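Local coordinates for hypothetical lipoprotein ymcC (Escherichia coli K12, PDB 2IN5) that is of unknown function but, as a lipoprotein of the group 4 capsule GfcB/YjbF family, probably acts at the cell envelope in connection with capsule polysaccharide, at residues A[32-37]-A[48-52]; A[85-91]-A[109-115]; A[123-127]-A[154-158]; A[133-137]-A[146-150]; A[175-179]-A[192-198]. One frame throughout, in Å; residues are numbered along the deposited sequence.

Interaction 1: residues A[32-37]-A[48-52]; sequences LPYSTM and FVVLG
The ring of Phe48 (chi1 t) lies beside the first strand of the pair, with CZ 3.4 Å from CB of Thr36; CD1 of Leu32 meets the ring edge, 3.9 Å from Phe48 CZ. Next to it, CG2 of Val50 sits 3.3 Å from CD1 of Tyr34 (chi1 about 40°). On the opposite face the selenomethionine Met37 (chi1 t) lays its SE 4.5 Å from CB of Val49, and both side chains reach Trp61 of strand 58-62. The start of strand 36-41 meets the middle of strand 47-55, its partner in an antiparallel beta hairpin within the large antiparallel sheet of this mostly beta protein. Residues 32-35 approach as an irregular loop and become strand at Thr36. Thr36 and Val50 form a non-hydrogen-bonded pair (CA-CA 4.4 Å); Met37 and Val49 form the hydrogen-bonded pair (CA-CA 5.2 Å), Met37 N giving to Val49 O at 2.9 Å and Val49 N to Met37 O at 2.9 Å. One further bond, Leu51 N to Ser35 O at 3.0 Å, carries the pairing into the loop. There CB of Ser35 also touches CD2 of Leu51 at 3.8 Å. The hydroxyl of Ser35 is hydrogen-bonded across the subunit interface, OG to the backbone N of Gln6 of the second subunit.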
# COMPACT_ATOMS: atom_id res chain seq x y z
N LEU A 32 15.45 -15.63 -0.34
CA LEU A 32 14.21 -14.89 -0.56
C LEU A 32 14.52 -13.70 -1.46
O LEU A 32 15.43 -12.91 -1.18
CB LEU A 32 13.59 -14.44 0.76
CG LEU A 32 12.99 -15.59 1.58
CD1 LEU A 32 12.38 -15.03 2.85
CD2 LEU A 32 11.92 -16.32 0.78
N PRO A 33 13.78 -13.56 -2.56
CA PRO A 33 13.96 -12.48 -3.54
C PRO A 33 13.63 -11.08 -3.03
O PRO A 33 14.16 -10.09 -3.54
CB PRO A 33 13.08 -12.92 -4.70
CG PRO A 33 11.95 -13.61 -4.01
CD PRO A 33 12.62 -14.41 -2.91
N TYR A 34 12.78 -11.00 -2.00
CA TYR A 34 12.38 -9.72 -1.43
C TYR A 34 12.91 -9.47 -0.03
O TYR A 34 13.35 -10.39 0.66
CB TYR A 34 10.85 -9.62 -1.42
CG TYR A 34 10.17 -10.92 -1.04
CD1 TYR A 34 10.16 -11.38 0.27
CD2 TYR A 34 9.59 -11.72 -2.03
CE1 TYR A 34 9.58 -12.60 0.60
CE2 TYR A 34 9.01 -12.94 -1.71
CZ TYR A 34 9.01 -13.38 -0.40
OH TYR A 34 8.44 -14.59 -0.11
N SER A 35 12.84 -8.21 0.39
CA SER A 35 13.30 -7.77 1.69
C SER A 35 12.49 -8.34 2.84
O SER A 35 11.28 -8.52 2.74
CB SER A 35 13.30 -6.23 1.74
OG SER A 35 14.16 -5.70 0.74
N THR A 36 13.16 -8.63 3.94
CA THR A 36 12.50 -9.19 5.10
C THR A 36 13.10 -8.58 6.34
O THR A 36 14.11 -7.89 6.26
CB THR A 36 12.62 -10.74 5.13
OG1 THR A 36 14.00 -11.12 5.12
CG2 THR A 36 11.93 -11.34 3.91
N MSE A 37 12.50 -8.84 7.49
CA MSE A 37 12.95 -8.26 8.73
C MSE A 37 12.59 -9.09 9.98
O MSE A 37 11.62 -9.86 9.98
CB MSE A 37 12.32 -6.87 8.83
CG MSE A 37 12.50 -6.14 10.14
SE MSE A 37 10.83 -5.32 10.70
CE MSE A 37 10.64 -4.03 9.27
N PHE A 48 9.08 -12.97 12.19
CA PHE A 48 9.49 -12.73 10.82
C PHE A 48 8.46 -11.89 10.08
O PHE A 48 7.27 -12.22 10.08
CB PHE A 48 9.66 -14.07 10.09
CG PHE A 48 10.45 -13.97 8.83
CD1 PHE A 48 11.79 -13.61 8.86
CD2 PHE A 48 9.86 -14.22 7.60
CE1 PHE A 48 12.54 -13.51 7.69
CE2 PHE A 48 10.59 -14.12 6.42
CZ PHE A 48 11.94 -13.76 6.47
N VAL A 49 8.91 -10.81 9.46
CA VAL A 49 8.05 -9.89 8.72
C VAL A 49 8.59 -9.72 7.29
O VAL A 49 9.79 -9.77 7.08
CB VAL A 49 8.00 -8.52 9.45
CG1 VAL A 49 7.16 -7.54 8.67
CG2 VAL A 49 7.44 -8.69 10.85
N VAL A 50 7.71 -9.54 6.32
CA VAL A 50 8.14 -9.40 4.94
C VAL A 50 7.73 -8.03 4.38
O VAL A 50 6.76 -7.43 4.84
CB VAL A 50 7.52 -10.54 4.08
CG1 VAL A 50 6.01 -10.45 4.10
CG2 VAL A 50 8.02 -10.48 2.66
N LEU A 51 8.48 -7.52 3.40
CA LEU A 51 8.15 -6.22 2.81
C LEU A 51 7.16 -6.46 1.70
O LEU A 51 7.51 -6.98 0.64
CB LEU A 51 9.40 -5.51 2.24
CG LEU A 51 9.20 -4.21 1.44
CD1 LEU A 51 8.46 -3.16 2.27
CD2 LEU A 51 10.57 -3.68 1.02
N GLY A 52 5.92 -6.07 1.95
CA GLY A 52 4.88 -6.26 0.97
C GLY A 52 4.93 -5.26 -0.17
O GLY A 52 4.87 -5.64 -1.33

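Interaction 2: residues A[85-91]-A[109-115]; sequences NLLEVTN and WTRDILW
Strand 86-89 runs antiparallel to strand 109-115, the short axes 4.4 Å apart at closest and 163° between their directions. Leu86 and Trp115 form a non-hydrogen-bonded pair (CA-CA 4.2 Å), after which the register slips by one: Leu87, with phi/psi near -97/-31, and Glu88 both face Leu114. Leu114 O therefore takes two bonds, from Leu87 N at 2.5 Å and Glu88 N at 3.1 Å, while Leu114 N gives to Glu88 O at 2.9 Å. This is a classic beta bulge, set in the short strand 86-89, which 108-117 joins to the rest of the sheet and whose Leu86 is also backbone-bonded to Thr79 of strand 75-80. Regular pairing resumes with the non-hydrogen-bonded pair Val89-Ile113 (CA-CA 4.5 Å), and Thr90 N reaches Asp112 O at 3.0 Å. Beyond it side chains take over: Thr90 OG1 (chi1 p) accepts from Asp112 N at 2.9 Å. Asn91, in a left-handed backbone conformation (43/42), puts ND2 2.7 Å from Thr110 O and its own carbonyl O 2.6 Å from the indole NE1 of Trp109, both hydrogen bonds. Leu86, Val89, Ile113 and Trp115 share one face. Val89 has CG2 4.1 Å from Ile113 CG2 and CG1 4.2 Å from Trp109 CH2; Leu86 CD1 is 4.2 Å from Ile113 CB. The other face carries Glu88 beside Leu114, CB to CB 4.1 Å. Arg111 directs its NH1 to Ser128 OG.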
# COMPACT_ATOMS: atom_id res chain seq x y z
N ASN A 85 -0.59 0.88 18.82
CA ASN A 85 -0.13 1.36 17.52
C ASN A 85 0.41 2.77 17.47
O ASN A 85 -0.04 3.66 18.19
CB ASN A 85 -1.28 1.26 16.51
CG ASN A 85 -1.75 -0.16 16.29
OD1 ASN A 85 -1.00 -0.99 15.79
ND2 ASN A 85 -2.99 -0.44 16.65
N LEU A 86 1.40 2.99 16.60
CA LEU A 86 1.94 4.32 16.42
C LEU A 86 0.99 4.85 15.35
O LEU A 86 0.82 4.23 14.30
CB LEU A 86 3.38 4.25 15.91
CG LEU A 86 4.04 5.54 15.42
CD1 LEU A 86 4.12 6.59 16.51
CD2 LEU A 86 5.42 5.20 14.90
N LEU A 87 0.35 5.98 15.61
CA LEU A 87 -0.61 6.50 14.65
C LEU A 87 -0.08 7.56 13.71
O LEU A 87 -0.54 7.67 12.57
CB LEU A 87 -1.85 7.05 15.38
CG LEU A 87 -2.65 6.03 16.21
CD1 LEU A 87 -3.87 6.71 16.81
CD2 LEU A 87 -3.07 4.86 15.32
N GLU A 88 0.87 8.34 14.16
CA GLU A 88 1.40 9.37 13.30
C GLU A 88 2.70 9.90 13.81
O GLU A 88 2.99 9.85 15.00
CB GLU A 88 0.42 10.55 13.16
CG GLU A 88 0.86 11.54 12.08
CD GLU A 88 0.12 12.89 12.06
OE1 GLU A 88 0.22 13.57 11.01
OE2 GLU A 88 -0.51 13.30 13.06
N VAL A 89 3.50 10.39 12.87
CA VAL A 89 4.76 11.03 13.18
C VAL A 89 4.76 12.21 12.22
O VAL A 89 4.52 12.05 11.03
CB VAL A 89 5.98 10.13 12.88
CG1 VAL A 89 7.26 10.88 13.25
CG2 VAL A 89 5.89 8.83 13.66
N THR A 90 5.00 13.40 12.75
CA THR A 90 5.01 14.58 11.90
C THR A 90 6.43 14.94 11.49
O THR A 90 7.40 14.36 12.00
CB THR A 90 4.41 15.83 12.60
OG1 THR A 90 5.27 16.21 13.68
CG2 THR A 90 3.02 15.53 13.14
N ASN A 91 6.54 15.90 10.57
CA ASN A 91 7.83 16.40 10.11
C ASN A 91 8.82 15.26 9.88
O ASN A 91 10.00 15.35 10.24
CB ASN A 91 8.36 17.40 11.16
CG ASN A 91 9.56 18.20 10.68
OD1 ASN A 91 9.59 18.70 9.55
ND2 ASN A 91 10.54 18.36 11.56
N TRP A 109 16.45 16.87 15.24
CA TRP A 109 15.16 16.68 14.59
C TRP A 109 14.06 16.85 15.60
O TRP A 109 14.14 16.36 16.72
CB TRP A 109 15.07 15.29 13.95
CG TRP A 109 13.75 14.99 13.31
CD1 TRP A 109 12.96 15.85 12.62
CD2 TRP A 109 13.09 13.72 13.26
NE1 TRP A 109 11.85 15.20 12.13
CE2 TRP A 109 11.91 13.89 12.51
CE3 TRP A 109 13.39 12.46 13.78
CZ2 TRP A 109 11.03 12.83 12.25
CZ3 TRP A 109 12.51 11.41 13.52
CH2 TRP A 109 11.34 11.61 12.76
N THR A 110 13.02 17.57 15.20
CA THR A 110 11.89 17.83 16.07
C THR A 110 10.61 17.40 15.37
O THR A 110 10.39 17.70 14.20
CB THR A 110 11.83 19.33 16.45
OG1 THR A 110 12.85 19.62 17.42
CG2 THR A 110 10.47 19.69 17.04
N ARG A 111 9.79 16.65 16.09
CA ARG A 111 8.53 16.18 15.54
C ARG A 111 7.58 15.78 16.65
O ARG A 111 7.97 15.72 17.82
CB ARG A 111 8.78 14.98 14.61
CG ARG A 111 9.19 13.69 15.31
CD ARG A 111 10.51 13.84 16.03
NE ARG A 111 11.08 12.54 16.36
CZ ARG A 111 12.29 12.37 16.89
NH1 ARG A 111 13.08 13.41 17.13
NH2 ARG A 111 12.73 11.15 17.15
N ASP A 112 6.33 15.54 16.29
CA ASP A 112 5.36 15.11 17.28
C ASP A 112 4.92 13.70 16.88
O ASP A 112 4.98 13.34 15.71
CB ASP A 112 4.14 16.05 17.30
CG ASP A 112 4.50 17.48 17.70
OD1 ASP A 112 5.09 17.70 18.78
OD2 ASP A 112 4.18 18.40 16.91
N ILE A 113 4.52 12.89 17.86
CA ILE A 113 4.05 11.54 17.55
C ILE A 113 2.70 11.35 18.21
O ILE A 113 2.37 12.01 19.20
CB ILE A 113 5.03 10.41 18.06
CG1 ILE A 113 5.24 10.52 19.57
CG2 ILE A 113 6.39 10.51 17.36
CD1 ILE A 113 6.05 9.39 20.12
N LEU A 114 1.91 10.44 17.64
CA LEU A 114 0.58 10.12 18.14
C LEU A 114 0.49 8.62 18.21
O LEU A 114 0.63 7.95 17.20
CB LEU A 114 -0.49 10.65 17.19
CG LEU A 114 -1.96 10.36 17.54
CD1 LEU A 114 -2.32 10.99 18.87
CD2 LEU A 114 -2.83 10.89 16.44
N TRP A 115 0.25 8.07 19.40
CA TRP A 115 0.16 6.62 19.50
C TRP A 115 -0.95 6.19 20.47
O TRP A 115 -1.34 6.95 21.35
CB TRP A 115 1.52 6.05 19.92
CG TRP A 115 1.82 6.15 21.38
CD1 TRP A 115 1.70 5.16 22.30
CD2 TRP A 115 2.31 7.30 22.09
NE1 TRP A 115 2.07 5.61 23.54
CE2 TRP A 115 2.46 6.92 23.44
CE3 TRP A 115 2.64 8.61 21.71
CZ2 TRP A 115 2.92 7.79 24.42
CZ3 TRP A 115 3.10 9.48 22.68
CH2 TRP A 115 3.23 9.07 24.03

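Interaction 3: residues A[123-127]-A[154-158]; sequences SATLS and VTSTR
This is the open end of a long antiparallel beta hairpin, strands 120-140 and 143-156, where backbone pairing gives way to a water bridge. The centre of the contact is about 19 Å from the centre of the chain, and the contact is only partly buried. The short axes of 123-127 and 154-156 approach to 4.8 Å with 152° between their directions, the twist of neighbouring antiparallel strands. Ser127 and Thr155 form a hydrogen-bonded pair (CA-CA 5.5 Å): Ser127 N gives to Thr155 O at 3.0 Å and Thr155 N to Ser127 O at 2.9 Å. On the face they share, with chi1 p in both, Ser127 OG and Thr155 OG1 lie 3.1 Å apart in a weak hydrogen bond. The other face holds Leu126 and Ser156; Leu126 (chi1 m, chi2 p) brings CD2 to 3.9 Å from Val154 CG1 and CG to 4.2 Å from Ser156 CB, and beyond the pair it packs on Trp163 of strand 161-170. Leu126 and Ser156 are next in register, CA-CA 4.5 Å; there Ser156 CA approaches Thr125 O at 3.4 Å as a CA-H...O contact. Thr125 sends OG1 the other way, to Asp112 OD1 on strand 108-117. Past this point the two strands part, and a water fills the gap, accepting from Thr125 N at 3.0 Å and donating to Thr157 O at 2.7 Å.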
# COMPACT_ATOMS: atom_id res chain seq x y z
N SER A 123 0.15 11.53 22.92
CA SER A 123 0.97 12.22 21.94
C SER A 123 2.02 13.06 22.66
O SER A 123 1.87 13.35 23.84
CB SER A 123 0.10 13.12 21.05
OG SER A 123 -0.31 14.28 21.73
N ALA A 124 3.09 13.42 21.97
CA ALA A 124 4.14 14.21 22.61
C ALA A 124 5.08 14.87 21.61
O ALA A 124 5.14 14.47 20.45
CB ALA A 124 4.93 13.34 23.58
N THR A 125 5.81 15.88 22.05
CA THR A 125 6.74 16.57 21.18
C THR A 125 8.14 16.07 21.46
O THR A 125 8.67 16.25 22.56
CB THR A 125 6.67 18.08 21.36
OG1 THR A 125 5.35 18.53 21.07
CG2 THR A 125 7.65 18.78 20.42
N LEU A 126 8.73 15.43 20.45
CA LEU A 126 10.07 14.86 20.59
C LEU A 126 11.14 15.64 19.86
O LEU A 126 10.98 16.06 18.71
CB LEU A 126 10.09 13.42 20.08
CG LEU A 126 9.35 12.32 20.84
CD1 LEU A 126 7.86 12.56 20.80
CD2 LEU A 126 9.68 10.99 20.20
N SER A 127 12.26 15.80 20.55
CA SER A 127 13.41 16.49 19.99
C SER A 127 14.61 15.60 20.29
O SER A 127 14.81 15.18 21.43
CB SER A 127 13.57 17.87 20.63
OG SER A 127 13.55 17.77 22.04
N VAL A 154 16.95 11.17 22.51
CA VAL A 154 15.64 11.81 22.39
C VAL A 154 15.10 12.29 23.72
O VAL A 154 15.32 11.66 24.77
CB VAL A 154 14.59 10.84 21.76
CG1 VAL A 154 13.35 11.61 21.37
CG2 VAL A 154 15.17 10.14 20.54
N THR A 155 14.43 13.43 23.69
CA THR A 155 13.81 13.98 24.89
C THR A 155 12.41 14.44 24.49
O THR A 155 12.22 15.06 23.44
CB THR A 155 14.60 15.19 25.50
OG1 THR A 155 14.68 16.25 24.55
CG2 THR A 155 16.01 14.76 25.91
N SER A 156 11.42 14.08 25.31
CA SER A 156 10.04 14.49 25.06
C SER A 156 9.62 15.31 26.25
O SER A 156 10.30 15.35 27.28
CB SER A 156 9.11 13.28 24.90
OG SER A 156 9.19 12.42 26.03
N THR A 157 8.48 15.97 26.13
CA THR A 157 8.01 16.82 27.20
C THR A 157 6.57 16.48 27.60
O THR A 157 5.85 15.82 26.84
CB THR A 157 8.10 18.27 26.76
OG1 THR A 157 7.81 19.14 27.86
CG2 THR A 157 7.11 18.52 25.64
N ARG A 158 6.18 16.93 28.78
CA ARG A 158 4.82 16.72 29.31
C ARG A 158 4.30 15.29 29.27
O ARG A 158 3.41 14.97 28.49
CB ARG A 158 3.84 17.62 28.56
CG ARG A 158 4.20 19.08 28.60
CD ARG A 158 3.07 19.91 28.02
NE ARG A 158 1.85 19.79 28.82
CZ ARG A 158 1.74 20.18 30.08
NH1 ARG A 158 2.78 20.71 30.71
NH2 ARG A 158 0.58 20.05 30.72
O HOH W 1 4.74 16.90 24.63

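Interaction 4: residues A[133-137]-A[146-150]; sequences AGLET and LCNVW
Val149 (chi1 t) presses CG2 against CB of Glu136 at 3.4 Å and CG1 against CB of Ala133 at 3.6 Å. It has the largest covered area of the contact, 90 Å². Cys147 (chi1 m) occupies the same face, and both it and Val149 pack on Trp168 of strand 161-170; the carboxylate of Glu136 turns to that tryptophan too, OE1 accepting from its NE1. The backbones run antiparallel, axes 4.7 Å apart at closest with 146° between directions, a strong twist. They belong to the hairpin of strands 120-140 and 143-156, here near its turn, two long strands that sit side by side in the antiparallel sheet. Glu136 and Cys147 form a hydrogen-bonded pair (CA-CA 5.3 Å), with Cys147 N to Glu136 O at 2.8 Å and Glu136 N to Cys147 O at 3.1 Å. Leu135-Asn148 (CA-CA 4.9 Å) and Thr137-Leu146 (CA-CA 4.5 Å) are non-hydrogen-bonded. At the far end the pattern is disturbed: Val149 N gives to Gly134 O at 2.7 Å, but Val149 O accepts from Ala133 N, also 2.7 Å. Ala133 is at -97/-2; at the 110/-166 of Gly134 a CB would jam against the carbonyl O of Ala133. On the face of Leu135 and Asn148, Leu135 (chi1 t) sets CD1 3.7 Å from CD2 of Leu146 (chi1 m).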
# COMPACT_ATOMS: atom_id res chain seq x y z
N ALA A 133 28.49 6.97 17.39
CA ALA A 133 29.00 6.06 18.40
C ALA A 133 30.15 5.20 17.86
O ALA A 133 30.71 4.39 18.59
CB ALA A 133 27.87 5.18 18.91
N GLY A 134 30.47 5.38 16.59
CA GLY A 134 31.56 4.62 16.01
C GLY A 134 31.23 3.55 14.99
O GLY A 134 30.12 3.47 14.45
N LEU A 135 32.22 2.72 14.72
CA LEU A 135 32.08 1.64 13.77
C LEU A 135 31.70 0.36 14.49
O LEU A 135 32.00 0.18 15.68
CB LEU A 135 33.41 1.46 13.03
CG LEU A 135 33.70 0.13 12.35
CD1 LEU A 135 32.88 -0.03 11.09
CD2 LEU A 135 35.18 0.06 12.04
N GLU A 136 30.99 -0.51 13.79
CA GLU A 136 30.59 -1.79 14.34
C GLU A 136 30.20 -2.73 13.21
O GLU A 136 29.56 -2.32 12.25
CB GLU A 136 29.41 -1.67 15.30
CG GLU A 136 29.36 -2.88 16.23
CD GLU A 136 28.06 -3.05 16.99
OE1 GLU A 136 27.49 -2.04 17.48
OE2 GLU A 136 27.62 -4.21 17.13
N THR A 137 30.60 -3.98 13.34
CA THR A 137 30.26 -4.98 12.34
C THR A 137 29.22 -5.91 12.94
O THR A 137 29.38 -6.43 14.05
CB THR A 137 31.51 -5.81 11.94
OG1 THR A 137 32.47 -4.95 11.30
CG2 THR A 137 31.13 -6.94 10.98
N LEU A 146 29.56 -3.75 7.75
CA LEU A 146 30.18 -2.64 8.47
C LEU A 146 29.15 -1.55 8.58
O LEU A 146 28.60 -1.12 7.57
CB LEU A 146 31.39 -2.09 7.71
CG LEU A 146 32.65 -2.95 7.74
CD1 LEU A 146 33.77 -2.24 6.97
CD2 LEU A 146 33.07 -3.16 9.18
N CYS A 147 28.90 -1.10 9.81
CA CYS A 147 27.90 -0.08 10.06
C CYS A 147 28.43 1.09 10.83
O CYS A 147 29.30 0.94 11.67
CB CYS A 147 26.75 -0.64 10.92
SG CYS A 147 25.90 -2.10 10.30
N ASN A 148 27.87 2.27 10.54
CA ASN A 148 28.22 3.45 11.31
C ASN A 148 27.15 3.38 12.39
O ASN A 148 25.96 3.28 12.08
CB ASN A 148 28.00 4.74 10.51
CG ASN A 148 28.99 4.90 9.37
OD1 ASN A 148 30.16 4.53 9.48
ND2 ASN A 148 28.52 5.48 8.27
N VAL A 149 27.56 3.41 13.65
CA VAL A 149 26.60 3.33 14.74
C VAL A 149 26.18 4.73 15.17
O VAL A 149 26.99 5.52 15.64
CB VAL A 149 27.19 2.60 15.96
CG1 VAL A 149 26.15 2.54 17.07
CG2 VAL A 149 27.63 1.20 15.56
N TRP A 150 24.90 5.04 15.00
CA TRP A 150 24.38 6.34 15.38
C TRP A 150 23.47 6.22 16.60
O TRP A 150 22.54 5.43 16.61
CB TRP A 150 23.60 6.95 14.23
CG TRP A 150 24.45 7.51 13.15
CD1 TRP A 150 24.68 6.98 11.91
CD2 TRP A 150 25.15 8.75 13.19
NE1 TRP A 150 25.48 7.81 11.17
CE2 TRP A 150 25.78 8.91 11.93
CE3 TRP A 150 25.31 9.74 14.16
CZ2 TRP A 150 26.55 10.03 11.62
CZ3 TRP A 150 26.08 10.85 13.86
CH2 TRP A 150 26.69 10.99 12.59

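Interaction 5: residues A[175-179]-A[192-198]; sequences QVRQS and MTFLKPA
Arg177, with 104 Å² covered, starts with its CA-CB bond pointing away from 192-198 but folds back through three m rotamers (chi1 to chi3), so that NE and NH2 each bond Phe194 O at 2.9 Å. Its guanidinium lies with one face over the Lys196-Pro197 peptide, NH1 3.4 Å from Pro197 CB. Phe194 (83 Å², chi1 m) points toward 175-179, its CD1 3.5 Å from Val176 O and CE1 4.4 Å from Val176 CG1; Met37 packs against it from strand 36-41. These residues sit in the antiparallel hairpin of strands 176-182 and 189-194, axes 4.6 Å apart, 160° between directions. Ser179-Met192 is the hydrogen-bonded pair (CA-CA 5.3 Å; Ser179 N to Met192 O 2.9 Å, Met192 N to Ser179 O 3.0 Å). Gln178-Thr193 is the non-hydrogen-bonded one (CA-CA 4.4 Å). Phe194 N gives to Arg177 O at 2.9 Å. Ser179 (59 Å²) brings OG to 3.4 Å from CE of selenomethionine Met192. Beyond strand 189-194, Ala198 N gives to OE1 of Gln175, just before strand 176-182, at 3.2 Å. Side chains thus take over from backbone pairing: the arginine and glutamine satisfy main-chain groups of the departing C-terminal segment and tie it back to the start of strand 176-182.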
# COMPACT_ATOMS: atom_id res chain seq x y z
N GLN A 175 21.84 2.39 4.06
CA GLN A 175 20.71 1.59 4.51
C GLN A 175 20.87 1.16 5.97
O GLN A 175 21.91 0.67 6.35
CB GLN A 175 20.56 0.32 3.66
CG GLN A 175 19.57 -0.69 4.28
CD GLN A 175 19.56 -2.04 3.58
OE1 GLN A 175 20.61 -2.62 3.31
NE2 GLN A 175 18.37 -2.55 3.31
N VAL A 176 19.83 1.36 6.76
CA VAL A 176 19.84 0.97 8.16
C VAL A 176 19.62 -0.55 8.15
O VAL A 176 18.69 -1.04 7.51
CB VAL A 176 18.70 1.68 8.94
CG1 VAL A 176 18.51 1.08 10.33
CG2 VAL A 176 19.02 3.17 9.04
N ARG A 177 20.49 -1.30 8.83
CA ARG A 177 20.37 -2.75 8.86
C ARG A 177 19.82 -3.25 10.19
O ARG A 177 19.43 -4.41 10.32
CB ARG A 177 21.73 -3.41 8.59
CG ARG A 177 22.26 -3.22 7.19
CD ARG A 177 21.28 -3.66 6.12
NE ARG A 177 20.96 -5.09 6.16
CZ ARG A 177 21.78 -6.07 5.80
NH1 ARG A 177 23.01 -5.79 5.36
NH2 ARG A 177 21.38 -7.33 5.87
N GLN A 178 19.82 -2.38 11.17
CA GLN A 178 19.30 -2.72 12.49
C GLN A 178 18.94 -1.44 13.20
O GLN A 178 19.59 -0.42 13.02
CB GLN A 178 20.35 -3.49 13.31
CG GLN A 178 19.86 -3.86 14.69
CD GLN A 178 20.79 -4.78 15.44
OE1 GLN A 178 21.64 -4.34 16.22
NE2 GLN A 178 20.65 -6.09 15.22
N SER A 179 17.89 -1.47 14.00
CA SER A 179 17.48 -0.28 14.72
C SER A 179 16.81 -0.62 16.04
O SER A 179 16.18 -1.66 16.17
CB SER A 179 16.50 0.53 13.86
OG SER A 179 15.30 -0.20 13.67
N MSE A 192 14.39 -3.92 15.25
CA MSE A 192 14.24 -4.39 13.88
C MSE A 192 15.58 -4.71 13.24
O MSE A 192 16.53 -3.93 13.35
CB MSE A 192 13.52 -3.34 13.04
CG MSE A 192 12.16 -2.97 13.58
SE MSE A 192 11.18 -1.83 12.37
CE MSE A 192 11.93 -0.15 12.97
N THR A 193 15.65 -5.86 12.58
CA THR A 193 16.86 -6.29 11.90
C THR A 193 16.48 -6.58 10.45
O THR A 193 15.64 -7.44 10.18
CB THR A 193 17.47 -7.56 12.56
OG1 THR A 193 17.85 -7.26 13.91
CG2 THR A 193 18.72 -8.01 11.81
N PHE A 194 17.08 -5.84 9.53
CA PHE A 194 16.78 -6.00 8.12
C PHE A 194 17.74 -6.98 7.49
O PHE A 194 18.92 -6.69 7.35
CB PHE A 194 16.83 -4.63 7.45
CG PHE A 194 15.99 -3.62 8.14
CD1 PHE A 194 16.43 -3.03 9.31
CD2 PHE A 194 14.72 -3.32 7.67
CE1 PHE A 194 15.61 -2.15 10.02
CE2 PHE A 194 13.89 -2.44 8.37
CZ PHE A 194 14.34 -1.86 9.55
N LEU A 195 17.20 -8.14 7.12
CA LEU A 195 17.98 -9.23 6.57
C LEU A 195 18.52 -9.11 5.16
O LEU A 195 19.67 -9.47 4.92
CB LEU A 195 17.17 -10.53 6.65
CG LEU A 195 16.79 -11.10 8.03
CD1 LEU A 195 18.00 -11.19 8.95
CD2 LEU A 195 15.74 -10.22 8.64
N LYS A 196 17.72 -8.62 4.24
CA LYS A 196 18.20 -8.52 2.87
C LYS A 196 19.03 -7.26 2.68
O LYS A 196 18.54 -6.15 2.84
CB LYS A 196 17.03 -8.55 1.90
CG LYS A 196 17.44 -8.43 0.47
CD LYS A 196 16.27 -8.71 -0.42
CE LYS A 196 16.63 -8.38 -1.82
NZ LYS A 196 17.96 -9.00 -2.07
N PRO A 197 20.32 -7.44 2.35
CA PRO A 197 21.27 -6.35 2.13
C PRO A 197 21.10 -5.70 0.77
O PRO A 197 20.87 -6.38 -0.22
CB PRO A 197 22.61 -7.05 2.27
CG PRO A 197 22.33 -8.38 1.64
CD PRO A 197 20.99 -8.75 2.25
N ALA A 198 21.22 -4.38 0.72
CA ALA A 198 21.09 -3.64 -0.53
C ALA A 198 22.47 -3.37 -1.14
O ALA A 198 23.41 -2.99 -0.44
CB ALA A 198 20.34 -2.33 -0.29
O HOH W 2 16.63 -4.82 1.30
O HOH W 3 22.92 -1.91 1.97

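Overall arrangement
All five contacts pair antiparallel strands of one sheet. Interaction 1 is the most buried, and it adjoins interaction 5 directly: strands 36-41 and 189-194 are neighbours, Thr36 O and Leu195 N probably hydrogen-bonded at 3.2 Å, and both contacts touch the second subunit. Interactions 2 and 3 meet similarly on the other side of the chain's centre from these two, through strands 108-117 and 120-140. Interactions 3 and 4 hold the same two strands with centres 26 Å apart, 4 nested within the loop closed by 3. Interactions 2, 3 and 4 are more exposed: 2 uses a bulge and polar side chains, 3 a water, whereas 5 relies on buried arginine.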